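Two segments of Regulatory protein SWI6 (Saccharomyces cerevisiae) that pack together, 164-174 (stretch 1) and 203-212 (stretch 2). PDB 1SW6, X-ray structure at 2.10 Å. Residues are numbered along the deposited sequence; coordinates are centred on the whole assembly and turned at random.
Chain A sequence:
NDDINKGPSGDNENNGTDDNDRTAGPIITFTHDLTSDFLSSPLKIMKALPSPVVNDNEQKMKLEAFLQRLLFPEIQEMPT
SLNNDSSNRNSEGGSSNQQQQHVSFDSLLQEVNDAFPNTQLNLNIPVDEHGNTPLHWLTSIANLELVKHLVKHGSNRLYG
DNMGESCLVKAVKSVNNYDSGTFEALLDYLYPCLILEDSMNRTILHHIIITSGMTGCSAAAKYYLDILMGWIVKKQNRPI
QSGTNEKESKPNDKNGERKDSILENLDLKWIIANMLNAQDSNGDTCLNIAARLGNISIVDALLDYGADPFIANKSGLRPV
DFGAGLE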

ATOM      1  N   GLY A 164      -4.987 -14.581   1.494  1.00 41.72           N
ATOM      2  CA  GLY A 164      -4.249 -15.792   1.809  1.00 41.18           C
ATOM      3  C   GLY A 164      -2.774 -15.624   1.476  1.00 41.06           C
ATOM      4  O   GLY A 164      -2.008 -16.589   1.421  1.00 39.67           O
ATOM      5  N   GLU A 165      -2.374 -14.380   1.241  1.00 40.54           N
ATOM      6  CA  GLU A 165      -0.989 -14.081   0.926  1.00 40.07           C
ATOM      7  C   GLU A 165      -0.155 -13.982   2.193  1.00 38.96           C
ATOM      8  O   GLU A 165      -0.520 -13.282   3.137  1.00 39.55           O
ATOM      9  N   SER A 166       0.956 -14.711   2.217  1.00 37.41           N
ATOM     10  CA  SER A 166       1.855 -14.725   3.376  1.00 35.85           C
ATOM     11  C   SER A 166       2.747 -13.493   3.390  1.00 33.38           C
ATOM     12  O   SER A 166       2.739 -12.711   2.448  1.00 30.52           O
ATOM     13  N   CYS A 167       3.526 -13.329   4.453  1.00 32.91           N
ATOM     14  CA  CYS A 167       4.419 -12.183   4.546  1.00 33.80           C
ATOM     15  C   CYS A 167       5.555 -12.292   3.541  1.00 32.53           C
ATOM     16  O   CYS A 167       6.013 -11.284   3.012  1.00 33.30           O
ATOM     17  N   LEU A 168       6.012 -13.508   3.264  1.00 33.13           N
ATOM     18  CA  LEU A 168       7.085 -13.682   2.294  1.00 32.33           C
ATOM     19  C   LEU A 168       6.576 -13.274   0.907  1.00 31.23           C
ATOM     20  O   LEU A 168       7.333 -12.766   0.087  1.00 30.93           O
ATOM     21  N   VAL A 169       5.287 -13.495   0.648  1.00 29.51           N
ATOM     22  CA  VAL A 169       4.692 -13.107  -0.633  1.00 29.92           C
ATOM     23  C   VAL A 169       4.830 -11.580  -0.824  1.00 30.40           C
ATOM     24  O   VAL A 169       4.997 -11.098  -1.937  1.00 30.64           O
ATOM     25  N   LYS A 170       4.779 -10.827   0.273  1.00 30.64           N
ATOM     26  CA  LYS A 170       4.920  -9.373   0.201  1.00 31.13           C
ATOM     27  C   LYS A 170       6.326  -9.008  -0.246  1.00 30.73           C
ATOM     28  O   LYS A 170       6.526  -8.025  -0.964  1.00 30.27           O
ATOM     29  N   ALA A 171       7.297  -9.818   0.164  1.00 29.99           N
ATOM     30  CA  ALA A 171       8.682  -9.589  -0.220  1.00 30.13           C
ATOM     31  C   ALA A 171       8.832  -9.658  -1.728  1.00 31.15           C
ATOM     32  O   ALA A 171       9.615  -8.904  -2.316  1.00 31.34           O
ATOM     33  N   VAL A 172       8.100 -10.557  -2.376  1.00 30.90           N
ATOM     34  CA  VAL A 172       8.261 -10.657  -3.824  1.00 31.67           C
ATOM     35  C   VAL A 172       7.294  -9.822  -4.652  1.00 32.95           C
ATOM     36  O   VAL A 172       7.384  -9.812  -5.878  1.00 32.44           O
ATOM     37  N   LYS A 173       6.390  -9.105  -3.992  1.00 33.55           N
ATOM     38  CA  LYS A 173       5.454  -8.250  -4.715  1.00 34.64           C
ATOM     39  C   LYS A 173       5.897  -6.784  -4.703  1.00 35.21           C
ATOM     40  O   LYS A 173       5.219  -5.926  -5.278  1.00 35.74           O
ATOM     41  N   SER A 174       7.026  -6.500  -4.046  1.00 34.16           N
ATOM     42  CA  SER A 174       7.584  -5.142  -4.000  1.00 33.72           C
ATOM     43  C   SER A 174       9.082  -5.234  -4.331  1.00 33.60           C
ATOM     44  O   SER A 174       9.693  -6.303  -4.178  1.00 31.69           O
ATOM     45  N   THR A 203       1.607 -20.101  -5.455  1.00 35.18           N
ATOM     46  CA  THR A 203       2.803 -20.245  -4.632  1.00 34.22           C
ATOM     47  C   THR A 203       3.654 -18.988  -4.716  1.00 34.67           C
ATOM     48  O   THR A 203       3.290 -18.022  -5.404  1.00 32.84           O
ATOM     49  N   ILE A 204       4.790 -19.004  -4.021  1.00 34.43           N
ATOM     50  CA  ILE A 204       5.691 -17.867  -4.031  1.00 33.73           C
ATOM     51  C   ILE A 204       6.215 -17.645  -5.454  1.00 33.69           C
ATOM     52  O   ILE A 204       6.460 -16.508  -5.860  1.00 32.20           O
ATOM     53  N   LEU A 205       6.374 -18.727  -6.217  1.00 32.90           N
ATOM     54  CA  LEU A 205       6.859 -18.598  -7.593  1.00 34.06           C
ATOM     55  C   LEU A 205       5.835 -17.932  -8.484  1.00 32.73           C
ATOM     56  O   LEU A 205       6.189 -17.196  -9.389  1.00 32.94           O
ATOM     57  N   HIS A 206       4.556 -18.199  -8.247  1.00 33.90           N
ATOM     58  CA  HIS A 206       3.529 -17.581  -9.078  1.00 34.24           C
ATOM     59  C   HIS A 206       3.596 -16.077  -8.887  1.00 34.20           C
ATOM     60  O   HIS A 206       3.509 -15.322  -9.845  1.00 34.21           O
ATOM     61  N   HIS A 207       3.763 -15.652  -7.639  1.00 32.90           N
ATOM     62  CA  HIS A 207       3.822 -14.234  -7.327  1.00 34.46           C
ATOM     63  C   HIS A 207       5.064 -13.554  -7.883  1.00 33.37           C
ATOM     64  O   HIS A 207       4.983 -12.411  -8.335  1.00 34.60           O
ATOM     65  N   ILE A 208       6.205 -14.243  -7.865  1.00 32.33           N
ATOM     66  CA  ILE A 208       7.440 -13.664  -8.393  1.00 31.08           C
ATOM     67  C   ILE A 208       7.197 -13.338  -9.865  1.00 32.92           C
ATOM     68  O   ILE A 208       7.443 -12.221 -10.327  1.00 30.29           O
ATOM     69  N   ILE A 209       6.695 -14.325 -10.596  1.00 32.60           N
ATOM     70  CA  ILE A 209       6.401 -14.141 -12.000  1.00 34.72           C
ATOM     71  C   ILE A 209       5.348 -13.059 -12.222  1.00 34.90           C
ATOM     72  O   ILE A 209       5.509 -12.229 -13.106  1.00 33.86           O
ATOM     73  N   ILE A 210       4.275 -13.055 -11.430  1.00 36.72           N
ATOM     74  CA  ILE A 210       3.251 -12.023 -11.601  1.00 38.78           C
ATOM     75  C   ILE A 210       3.908 -10.649 -11.493  1.00 38.74           C
ATOM     76  O   ILE A 210       3.574  -9.720 -12.230  1.00 39.71           O
ATOM     77  N   THR A 211       4.854 -10.532 -10.571  1.00 38.54           N
ATOM     78  CA  THR A 211       5.557  -9.275 -10.357  1.00 38.27           C
ATOM     79  C   THR A 211       6.449  -8.915 -11.531  1.00 38.20           C
ATOM     80  O   THR A 211       6.539  -7.747 -11.920  1.00 38.68           O
ATOM     81  N   SER A 212       7.118  -9.915 -12.089  1.00 37.54           N
ATOM     82  CA  SER A 212       8.012  -9.685 -13.218  1.00 38.77           C
ATOM     83  C   SER A 212       7.306  -8.945 -14.361  1.00 39.50           C
ATOM     84  O   SER A 212       7.956  -8.321 -15.198  1.00 39.09           O
TER

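The apolar centre of this contact is V172, which points its CA-to-CB bond toward the second helix. The two helices run in nearly the same direction, 23° apart, with axes 8.8 Å apart at closest approach. V172 takes rotamer m, and both its methyls pack against I204 and I208: V172 CG2 lies 3.3 Å from I204 CD1, a tight fit, and 3.9 Å from H207 CB, and V172 CG1 meets I208 CG1 at 3.7 Å. One small branched side chain thus touches three residues of the partner helix, I204, H207 and I208, which are spaced i, i+3, i+4.

I204 fills the space beside it. Its CA-to-CB bond points sideways, but chi1 t and chi2 p bring CD1 nearer the first stretch. There that methyl sits 3.9 Å from L168 CG and 4.2 Å from V169 CG2, and it comes within 3.8 Å of the backbone atom V169 CA. L168 also starts sideways, and its t, p rotamer brings its end closer. I208, at m, t, adds its flank to V172 from a sideways start.

H207 leads from this apolar patch to the polar edge. It points toward the first helix with chi1 at m and chi2 at -71°, a pose that offers a ring face to V169. The t rotamer of V169 places CG1 3.6 Å from the centroid of the H207 ring and only 9° off the ring normal, a CH-pi contact over the face. K173 CD approaches the same ring obliquely, 4.0 Å from H207 ND1, and E165 OE2 comes obliquely to 3.5 Å from H207 CE1. H207 NE2 is hydrogen-bonded elsewhere in the structure.

Around E165 the charges are paired within the first stretch. Its m, t side chain starts sideways and ends nearer the second helix; E165 OE1 forms salt bridges with K170 NZ at 2.7 Å and K173 NZ at 3.0 Å. K173 therefore does two jobs: its aliphatic length packs by the histidine while its amine holds the carboxylate.

Farther along, T211 points toward the first helix in rotamer m. Its OG1 lies 2.8 Å from V172 O and 3.1 Å from H207 O, within reach of both carbonyls, and 3.4 Å from K173 CA. This closeness suits the local register, in which the CA atoms of K173 and T211 are 5.7 Å apart. The rule to read here is compact: branched aliphatics at the centre, a histidine face against a valine methyl, and charges paired beside the ring.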

ATOM      1  CB  GLU A 165      -0.920 -12.790   0.106  1.00 40.59           C
ATOM      2  CG  GLU A 165      -1.380 -13.032  -1.322  1.00 39.76           C
ATOM      3  CD  GLU A 165      -1.446 -11.781  -2.178  1.00 41.70           C
ATOM      4  OE1 GLU A 165      -0.840 -10.741  -1.810  1.00 37.97           O
ATOM      5  OE2 GLU A 165      -2.106 -11.859  -3.243  1.00 41.91           O
ATOM      6  CB  SER A 166       2.741 -15.966   3.333  1.00 35.03           C
ATOM      7  OG  SER A 166       3.626 -15.879   2.229  1.00 39.05           O
ATOM      8  CB  CYS A 167       4.981 -12.025   5.971  1.00 35.47           C
ATOM      9  SG  CYS A 167       5.844 -13.461   6.631  1.00 42.57           S
ATOM     10  CB  LEU A 168       7.581 -15.130   2.284  1.00 31.47           C
ATOM     11  CG  LEU A 168       8.678 -15.395   1.249  1.00 34.11           C
ATOM     12  CD1 LEU A 168       9.928 -14.620   1.630  1.00 33.69           C
ATOM     13  CD2 LEU A 168       8.974 -16.899   1.165  1.00 32.64           C
ATOM     14  CB  VAL A 169       3.193 -13.541  -0.695  1.00 31.21           C
ATOM     15  CG1 VAL A 169       2.477 -12.893  -1.898  1.00 32.49           C
ATOM     16  CG2 VAL A 169       3.115 -15.065  -0.817  1.00 30.11           C
ATOM     17  CB  LYS A 170       4.625  -8.741   1.567  1.00 32.70           C
ATOM     18  CG  LYS A 170       3.196  -8.986   2.026  1.00 35.27           C
ATOM     19  CD  LYS A 170       2.223  -8.604   0.913  1.00 37.65           C
ATOM     20  CE  LYS A 170       0.861  -9.222   1.128  1.00 39.27           C
ATOM     21  NZ  LYS A 170      -0.036  -8.914  -0.012  1.00 39.93           N
ATOM     22  CB  ALA A 171       9.594 -10.632   0.431  1.00 29.44           C
ATOM     23  CB  VAL A 172       8.225 -12.128  -4.303  1.00 29.72           C
ATOM     24  CG1 VAL A 172       9.386 -12.895  -3.652  1.00 27.26           C
ATOM     25  CG2 VAL A 172       6.890 -12.772  -3.959  1.00 26.91           C
ATOM     26  CB  LYS A 173       4.039  -8.383  -4.145  1.00 36.24           C
ATOM     27  CG  LYS A 173       3.408  -9.729  -4.449  1.00 39.33           C
ATOM     28  CD  LYS A 173       1.992  -9.828  -3.912  1.00 43.69           C
ATOM     29  CE  LYS A 173       1.045  -8.896  -4.660  1.00 44.53           C
ATOM     30  NZ  LYS A 173      -0.361  -9.216  -4.307  1.00 48.57           N
ATOM     31  CB  SER A 174       7.385  -4.511  -2.619  1.00 34.44           C
ATOM     32  OG  SER A 174       8.234  -5.098  -1.657  1.00 36.72           O
ATOM     33  CB  THR A 203       3.641 -21.422  -5.123  1.00 35.01           C
ATOM     34  OG1 THR A 203       4.301 -21.059  -6.347  1.00 33.81           O
ATOM     35  CG2 THR A 203       2.726 -22.626  -5.391  1.00 32.14           C
ATOM     36  CB  ILE A 204       6.880 -18.077  -3.059  1.00 35.78           C
ATOM     37  CG1 ILE A 204       7.738 -16.811  -3.010  1.00 37.67           C
ATOM     38  CG2 ILE A 204       7.714 -19.258  -3.489  1.00 36.91           C
ATOM     39  CD1 ILE A 204       7.034 -15.650  -2.297  1.00 39.35           C
ATOM     40  CB  LEU A 205       7.221 -19.955  -8.201  1.00 33.71           C
ATOM     41  CG  LEU A 205       8.486 -20.633  -7.683  1.00 36.68           C
ATOM     42  CD1 LEU A 205       8.799 -21.874  -8.534  1.00 35.83           C
ATOM     43  CD2 LEU A 205       9.646 -19.634  -7.742  1.00 36.57           C
ATOM     44  CB  HIS A 206       2.130 -18.067  -8.694  1.00 33.18           C
ATOM     45  CG  HIS A 206       1.766 -19.396  -9.272  1.00 33.28           C
ATOM     46  ND1 HIS A 206       1.740 -20.552  -8.522  1.00 32.09           N
ATOM     47  CD2 HIS A 206       1.392 -19.751 -10.526  1.00 33.43           C
ATOM     48  CE1 HIS A 206       1.362 -21.560  -9.286  1.00 32.69           C
ATOM     49  NE2 HIS A 206       1.145 -21.102 -10.506  1.00 33.11           N
ATOM     50  CB  HIS A 207       3.721 -14.019  -5.807  1.00 35.35           C
ATOM     51  CG  HIS A 207       2.356 -14.291  -5.250  1.00 37.82           C
ATOM     52  ND1 HIS A 207       1.273 -13.470  -5.494  1.00 38.96           N
ATOM     53  CD2 HIS A 207       1.889 -15.308  -4.487  1.00 38.99           C
ATOM     54  CE1 HIS A 207       0.202 -13.971  -4.905  1.00 40.25           C
ATOM     55  NE2 HIS A 207       0.548 -15.086  -4.287  1.00 39.55           N
ATOM     56  CB  ILE A 208       8.636 -14.645  -8.275  1.00 30.21           C
ATOM     57  CG1 ILE A 208       9.014 -14.840  -6.798  1.00 31.28           C
ATOM     58  CG2 ILE A 208       9.820 -14.117  -9.083  1.00 29.32           C
ATOM     59  CD1 ILE A 208      10.236 -15.687  -6.575  1.00 26.31           C
ATOM     60  CB  ILE A 209       5.950 -15.470 -12.627  1.00 35.45           C
ATOM     61  CG1 ILE A 209       7.176 -16.217 -13.167  1.00 36.28           C
ATOM     62  CG2 ILE A 209       4.943 -15.224 -13.735  1.00 37.97           C
ATOM     63  CD1 ILE A 209       8.220 -16.548 -12.127  1.00 36.30           C
ATOM     64  CB  ILE A 210       2.145 -12.097 -10.521  1.00 38.72           C
ATOM     65  CG1 ILE A 210       1.298 -13.353 -10.700  1.00 39.72           C
ATOM     66  CG2 ILE A 210       1.264 -10.859 -10.604  1.00 39.89           C
ATOM     67  CD1 ILE A 210       0.574 -13.425 -12.004  1.00 41.67           C
ATOM     68  CB  THR A 211       6.421  -9.329  -9.081  1.00 37.88           C
ATOM     69  OG1 THR A 211       5.572  -9.356  -7.932  1.00 36.54           O
ATOM     70  CG2 THR A 211       7.320  -8.126  -8.993  1.00 39.64           C
ATOM     71  CB  SER A 212       8.549 -11.015 -13.747  1.00 37.44           C
ATOM     72  OG  SER A 212       7.531 -11.719 -14.436  1.00 36.24           O
TER